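Local coordinates for protein bifunctional endomannanase/endoglucanase (Caldanaerobius polysaccharolyticus, PDB 3W0K) that probably hydrolyses internal beta-1,4 linkages of mannan and cellulose chains, as a bifunctional endomannanase and endoglucanase of glycoside hydrolase family 5, at residues 60-65 with 119-124; 154-159 with 184-189. All blocks are in the same frame, centred on the assembly; numbering follows the deposited sequence.

Both contacts lie in the outer layer of a (beta/alpha)8 barrel, where eight parallel strands close into a ring and helices pack around it. They come in series along the chain: contact 1 joins the start of helix 62-74 to the C-terminal end of helix 105-121, and contact 2 joins helix 148-165 to the loop between helix 176-179 and strand 192-197. Their centres are 24 Å apart and their nearest atoms about 7 Å, so they do not touch. Each contact joins neighbouring pieces of the barrel's outer layer, and helix 105-121, which takes part in contact 1, also packs against helix 148-165 of contact 2.

Contact 1: residues 60-65 with 119-124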
loop_
_atom_site.group_PDB
_atom_site.type_symbol
_atom_site.label_atom_id
_atom_site.label_comp_id
_atom_site.label_asym_id
_atom_site.label_seq_id
_atom_site.Cartn_x
_atom_site.Cartn_y
_atom_site.Cartn_z
ATOM N N LYS A 60 6.395 -19.826 13.571
ATOM C CA LYS A 60 7.601 -19.256 14.174
ATOM C C LYS A 60 7.951 -17.955 13.444
ATOM O O LYS A 60 8.435 -16.999 14.048
ATOM C CB LYS A 60 8.762 -20.255 14.058
ATOM C CG LYS A 60 10.134 -19.729 14.470
ATOM C CD LYS A 60 10.246 -19.528 15.972
ATOM C CE LYS A 60 11.650 -19.082 16.362
ATOM N NZ LYS A 60 11.778 -18.873 17.831
ATOM N N VAL A 61 7.671 -17.925 12.143
ATOM C CA VAL A 61 7.944 -16.754 11.315
ATOM C C VAL A 61 7.123 -15.542 11.764
ATOM O O VAL A 61 7.572 -14.401 11.627
ATOM C CB VAL A 61 7.677 -17.061 9.819
ATOM C CG1 VAL A 61 7.965 -15.839 8.954
ATOM C CG2 VAL A 61 8.547 -18.228 9.365
ATOM N N PHE A 62 5.950 -15.792 12.342
ATOM C CA PHE A 62 5.081 -14.713 12.817
ATOM C C PHE A 62 5.730 -13.894 13.933
ATOM O O PHE A 62 5.260 -12.804 14.266
ATOM C CB PHE A 62 3.732 -15.260 13.294
ATOM C CG PHE A 62 2.909 -15.911 12.214
ATOM C CD1 PHE A 62 1.853 -16.749 12.554
ATOM C CD2 PHE A 62 3.179 -15.691 10.863
ATOM C CE1 PHE A 62 1.074 -17.359 11.571
ATOM C CE2 PHE A 62 2.405 -16.298 9.873
ATOM C CZ PHE A 62 1.353 -17.132 10.230
ATOM N N GLU A 63 6.800 -14.422 14.524
ATOM C CA GLU A 63 7.502 -13.694 15.574
ATOM C C GLU A 63 8.093 -12.402 15.018
ATOM O O GLU A 63 8.299 -11.441 15.757
ATOM C CB GLU A 63 8.573 -14.568 16.223
ATOM C CG GLU A 63 7.969 -15.679 17.065
ATOM C CD GLU A 63 9.000 -16.587 17.711
ATOM O OE1 GLU A 63 8.592 -17.645 18.234
ATOM O OE2 GLU A 63 10.205 -16.251 17.706
ATOM N N TYR A 64 8.352 -12.382 13.711
ATOM C CA TYR A 64 8.870 -11.180 13.063
ATOM C C TYR A 64 7.766 -10.136 13.018
ATOM O O TYR A 64 8.011 -8.957 13.262
ATOM C CB TYR A 64 9.347 -11.476 11.645
ATOM C CG TYR A 64 10.763 -11.984 11.578
ATOM C CD1 TYR A 64 11.842 -11.095 11.577
ATOM C CD2 TYR A 64 11.030 -13.348 11.498
ATOM C CE1 TYR A 64 13.151 -11.554 11.493
ATOM C CE2 TYR A 64 12.340 -13.817 11.411
ATOM C CZ TYR A 64 13.391 -12.916 11.409
ATOM O OH TYR A 64 14.684 -13.374 11.313
ATOM N N ILE A 65 6.548 -10.574 12.709
ATOM C CA ILE A 65 5.408 -9.667 12.653
ATOM C C ILE A 65 5.130 -9.127 14.057
ATOM O O ILE A 65 4.841 -7.943 14.218
ATOM C CB ILE A 65 4.165 -10.352 12.038
ATOM C CG1 ILE A 65 4.496 -10.823 10.617
ATOM C CG2 ILE A 65 2.987 -9.378 11.998
ATOM C CD1 ILE A 65 3.399 -11.621 9.944
ATOM N N ALA A 119 -5.942 -12.737 12.992
ATOM C CA ALA A 119 -7.018 -12.215 13.830
ATOM C C ALA A 119 -6.920 -12.825 15.226
ATOM O O ALA A 119 -7.040 -12.120 16.232
ATOM C CB ALA A 119 -8.376 -12.519 13.209
ATOM N N LYS A 120 -6.674 -14.131 15.286
ATOM C CA LYS A 120 -6.546 -14.819 16.566
ATOM C C LYS A 120 -5.276 -14.416 17.306
ATOM O O LYS A 120 -5.310 -14.130 18.504
ATOM C CB LYS A 120 -6.546 -16.336 16.375
ATOM C CG LYS A 120 -7.902 -16.923 16.043
ATOM C CD LYS A 120 -7.865 -18.444 16.097
ATOM C CE LYS A 120 -7.089 -19.035 14.934
ATOM N NZ LYS A 120 -7.823 -18.854 13.652
ATOM N N ARG A 121 -4.165 -14.360 16.580
ATOM C CA ARG A 121 -2.882 -14.018 17.177
ATOM C C ARG A 121 -2.871 -12.637 17.820
ATOM O O ARG A 121 -2.327 -12.455 18.911
ATOM C CB ARG A 121 -1.766 -14.105 16.132
ATOM C CG ARG A 121 -0.369 -14.085 16.732
ATOM C CD ARG A 121 0.693 -14.210 15.660
ATOM N NE ARG A 121 2.033 -14.282 16.238
ATOM C CZ ARG A 121 2.650 -15.414 16.559
ATOM N NH1 ARG A 121 2.049 -16.583 16.361
ATOM N NH2 ARG A 121 3.876 -15.383 17.061
ATOM N N TYR A 122 -3.506 -11.673 17.161
ATOM C CA TYR A 122 -3.511 -10.309 17.664
ATOM C C TYR A 122 -4.811 -9.835 18.301
ATOM O O TYR A 122 -4.990 -8.638 18.527
ATOM C CB TYR A 122 -3.058 -9.355 16.555
ATOM C CG TYR A 122 -1.702 -9.723 15.996
ATOM C CD1 TYR A 122 -0.573 -9.746 16.819
ATOM C CD2 TYR A 122 -1.552 -10.105 14.660
ATOM C CE1 TYR A 122 0.665 -10.143 16.330
ATOM C CE2 TYR A 122 -0.317 -10.504 14.162
ATOM C CZ TYR A 122 0.787 -10.524 15.003
ATOM O OH TYR A 122 2.008 -10.940 14.527
ATOM N N LYS A 123 -5.703 -10.767 18.633
ATOM C CA LYS A 123 -6.962 -10.386 19.270
ATOM C C LYS A 123 -6.647 -9.652 20.568
ATOM O O LYS A 123 -5.866 -10.138 21.387
ATOM C CB LYS A 123 -7.829 -11.609 19.571
ATOM C CG LYS A 123 -9.175 -11.234 20.181
ATOM C CD LYS A 123 -10.024 -12.445 20.474
ATOM C CE LYS A 123 -11.330 -12.027 21.130
ATOM N NZ LYS A 123 -12.191 -13.199 21.434
ATOM N N GLY A 124 -7.232 -8.473 20.737
ATOM C CA GLY A 124 -6.976 -7.697 21.939
ATOM C C GLY A 124 -6.147 -6.464 21.643
ATOM O O GLY A 124 -6.208 -5.485 22.386
#
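R121 lays its guanidinium against F62, with F62 CB over the centre of one face and 3.4 Å from R121 CZ. CG of R121 stands anti to the backbone N (chi1 -166°), and the chain runs extended from there to NE, which carries the flat group across to the first turn of helix 62-74. The phenyl ring is not stacked on it. Ring and guanidinium planes are 74° apart, and R121 NH1 comes to the ring edge, near its plane, 3.8 Å from F62 CD1. The ring itself leads off to meet F118 and W48.

Y122, the first residue beyond helix 105-121 to leave helical backbone angles, reaches across beside the arginine, and R121 CG lies over one face of its ring, offset toward the rim. The side chains of Y122 and I65 cross at about a right angle, with Y122 OH 3.1 Å from I65 CG2. That methyl is the branch anti to the backbone N of I65, and it also touches Y122 CZ at 3.9 Å.

E63 stays at the margin. Its CG is 4.1 Å from R121 NH2, while its carboxylate turns to K60, whose NZ forms a salt bridge with E63 OE2 at 3.1 Å.

No hydrogen bond joins the two segments directly; the polar ends converge on D66, the residue after I65 on helix 62-74, where R121 NH2 makes a salt bridge to OD2 and Y122 OH a hydrogen bond to OD1. A leucine in place of R121 would probably leave the D66 carboxylate without the salt bridge to this guanidinium and open a gap beside F62 CB. One carboxylate, that of D66, thus holds both side chains, R121 by charge and Y122 through its hydroxyl, and the shared grip probably limits how far either can turn.

Contact 2: residues 154-159 with 184-189; sequences LIIRTV and PELAHL
L189 and L186 push their side chains against helix 148-165, one of the outer helices of this (beta/alpha)8 barrel. The two leucines come from the loop that leads from helix 176-179 toward strand 192-197. Every contact between the two segments is carbon on carbon, and no hydrogen bond crosses.

L189 has the greatest share of buried surface. Its CG is anti to the backbone N (chi1 -160°), and its CD2 methyl serves three residues of the helix. V159 meets it tip to tip, with V159 CG2 3.7 Å from L189 CD2. The other valine methyl, CG1, lies 4.1 Å from L189 CD1, a looser approach. One turn back along the helix, I155 CG2 approaches the same L189 CD2 at 3.8 Å, the two side chains crossing at a slant.

L186, three residues earlier in the loop, divides its two methyls between neighbouring isoleucines. L186 CD1 faces I155 CG2, the side chains crossing at about a right angle, and L186 CD2 lies 4.0 Å from I156 CG1. Inward, L186 and I155 both touch I173 of strand 170-174, while V159 touches I171 of the same strand, so the patch continues inward onto a strand of the barrel.

I156 is the third large contributor and lies at the partly exposed margin. Its CG1, anti to the carbonyl carbon (chi1 -69°), bridges the two leucines, while its CD1 also reaches L186 CD2. Polar links lie around the patch: E185 forms a salt bridge with R148, and the carbonyl of L189 accepts a hydrogen bond from R163. Within the helix, L154 O takes both T158 N and T158 OG1, from opposite faces of its carbonyl plane, T158 OG1 lying 2.9 Å from L154 O.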
loop_
_atom_site.group_PDB
_atom_site.type_symbol
_atom_site.label_atom_id
_atom_site.label_comp_id
_atom_site.label_asym_id
_atom_site.label_seq_id
_atom_site.Cartn_x
_atom_site.Cartn_y
_atom_site.Cartn_z
ATOM N N LEU A 154 -15.696 -12.460 -1.816
ATOM C CA LEU A 154 -14.504 -12.912 -1.105
ATOM C C LEU A 154 -14.144 -11.955 0.028
ATOM O O LEU A 154 -13.790 -12.387 1.120
ATOM C CB LEU A 154 -13.314 -13.070 -2.056
ATOM C CG LEU A 154 -12.017 -13.568 -1.397
ATOM C CD1 LEU A 154 -12.233 -14.920 -0.719
ATOM C CD2 LEU A 154 -10.915 -13.654 -2.446
ATOM N N ILE A 155 -14.217 -10.654 -0.244
ATOM C CA ILE A 155 -13.912 -9.651 0.773
ATOM C C ILE A 155 -14.884 -9.784 1.947
ATOM O O ILE A 155 -14.469 -9.793 3.102
ATOM C CB ILE A 155 -13.976 -8.221 0.185
ATOM C CG1 ILE A 155 -12.869 -8.032 -0.859
ATOM C CG2 ILE A 155 -13.862 -7.174 1.290
ATOM C CD1 ILE A 155 -11.450 -8.154 -0.307
ATOM N N ILE A 156 -16.170 -9.936 1.640
ATOM C CA ILE A 156 -17.192 -10.081 2.674
ATOM C C ILE A 156 -16.957 -11.342 3.508
ATOM O O ILE A 156 -17.050 -11.306 4.738
ATOM C CB ILE A 156 -18.609 -10.068 2.054
ATOM C CG1 ILE A 156 -18.921 -8.664 1.521
ATOM C CG2 ILE A 156 -19.656 -10.476 3.089
ATOM C CD1 ILE A 156 -20.158 -8.596 0.647
ATOM N N ARG A 157 -16.593 -12.441 2.847
ATOM C CA ARG A 157 -16.323 -13.687 3.555
ATOM C C ARG A 157 -15.142 -13.508 4.513
ATOM O O ARG A 157 -15.195 -13.934 5.663
ATOM C CB ARG A 157 -16.004 -14.820 2.571
ATOM C CG ARG A 157 -15.661 -16.119 3.280
ATOM C CD ARG A 157 -15.140 -17.203 2.357
ATOM N NE ARG A 157 -14.680 -18.339 3.151
ATOM C CZ ARG A 157 -13.917 -19.329 2.702
ATOM N NH1 ARG A 157 -13.510 -19.350 1.435
ATOM N NH2 ARG A 157 -13.520 -20.280 3.538
ATOM N N THR A 158 -14.086 -12.863 4.027
ATOM C CA THR A 158 -12.882 -12.638 4.820
ATOM C C THR A 158 -13.134 -11.697 5.996
ATOM O O THR A 158 -12.694 -11.968 7.116
ATOM C CB THR A 158 -11.741 -12.103 3.933
ATOM O OG1 THR A 158 -11.566 -12.983 2.814
ATOM C CG2 THR A 158 -10.433 -12.050 4.714
ATOM N N VAL A 159 -13.855 -10.609 5.737
ATOM C CA VAL A 159 -14.188 -9.624 6.764
ATOM C C VAL A 159 -15.024 -10.266 7.873
ATOM O O VAL A 159 -14.771 -10.043 9.058
ATOM C CB VAL A 159 -14.938 -8.420 6.151
ATOM C CG1 VAL A 159 -15.587 -7.572 7.237
ATOM C CG2 VAL A 159 -13.965 -7.566 5.344
ATOM N N PRO A 184 -17.940 1.157 -4.658
ATOM C CA PRO A 184 -19.169 1.539 -3.955
ATOM C C PRO A 184 -19.972 0.338 -3.451
ATOM O O PRO A 184 -20.706 0.444 -2.466
ATOM C CB PRO A 184 -19.931 2.352 -5.008
ATOM C CG PRO A 184 -19.425 1.816 -6.307
ATOM C CD PRO A 184 -17.951 1.643 -6.050
ATOM N N GLU A 185 -19.772 -0.814 -4.090
ATOM C CA GLU A 185 -20.463 -2.042 -3.710
ATOM C C GLU A 185 -20.035 -2.558 -2.335
ATOM O O GLU A 185 -20.720 -3.388 -1.739
ATOM C CB GLU A 185 -20.273 -3.134 -4.777
ATOM C CG GLU A 185 -18.826 -3.603 -4.999
ATOM C CD GLU A 185 -18.031 -2.733 -5.974
ATOM O OE1 GLU A 185 -18.467 -1.615 -6.318
ATOM O OE2 GLU A 185 -16.952 -3.177 -6.408
ATOM N N LEU A 186 -18.910 -2.055 -1.828
ATOM C CA LEU A 186 -18.412 -2.470 -0.517
ATOM C C LEU A 186 -18.397 -1.312 0.487
ATOM O O LEU A 186 -17.802 -1.415 1.561
ATOM C CB LEU A 186 -17.009 -3.075 -0.650
ATOM C CG LEU A 186 -16.924 -4.443 -1.338
ATOM C CD1 LEU A 186 -15.483 -4.762 -1.696
ATOM C CD2 LEU A 186 -17.514 -5.521 -0.432
ATOM N N ALA A 187 -19.094 -0.231 0.146
ATOM C CA ALA A 187 -19.162 0.958 0.996
ATOM C C ALA A 187 -19.762 0.729 2.386
ATOM O O ALA A 187 -19.317 1.332 3.364
ATOM C CB ALA A 187 -19.929 2.064 0.275
ATOM N N HIS A 188 -20.755 -0.151 2.474
ATOM C CA HIS A 188 -21.432 -0.425 3.740
ATOM C C HIS A 188 -20.766 -1.467 4.640
ATOM O O HIS A 188 -21.297 -1.799 5.704
ATOM C CB HIS A 188 -22.884 -0.816 3.472
ATOM N N LEU A 189 -19.588 -1.946 4.246
ATOM C CA LEU A 189 -18.888 -2.966 5.023
ATOM C C LEU A 189 -18.161 -2.447 6.268
ATOM O O LEU A 189 -17.731 -3.234 7.113
ATOM C CB LEU A 189 -17.924 -3.740 4.119
ATOM C CG LEU A 189 -17.456 -5.117 4.593
ATOM C CD1 LEU A 189 -18.651 -5.997 4.948
ATOM C CD2 LEU A 189 -16.624 -5.765 3.496
#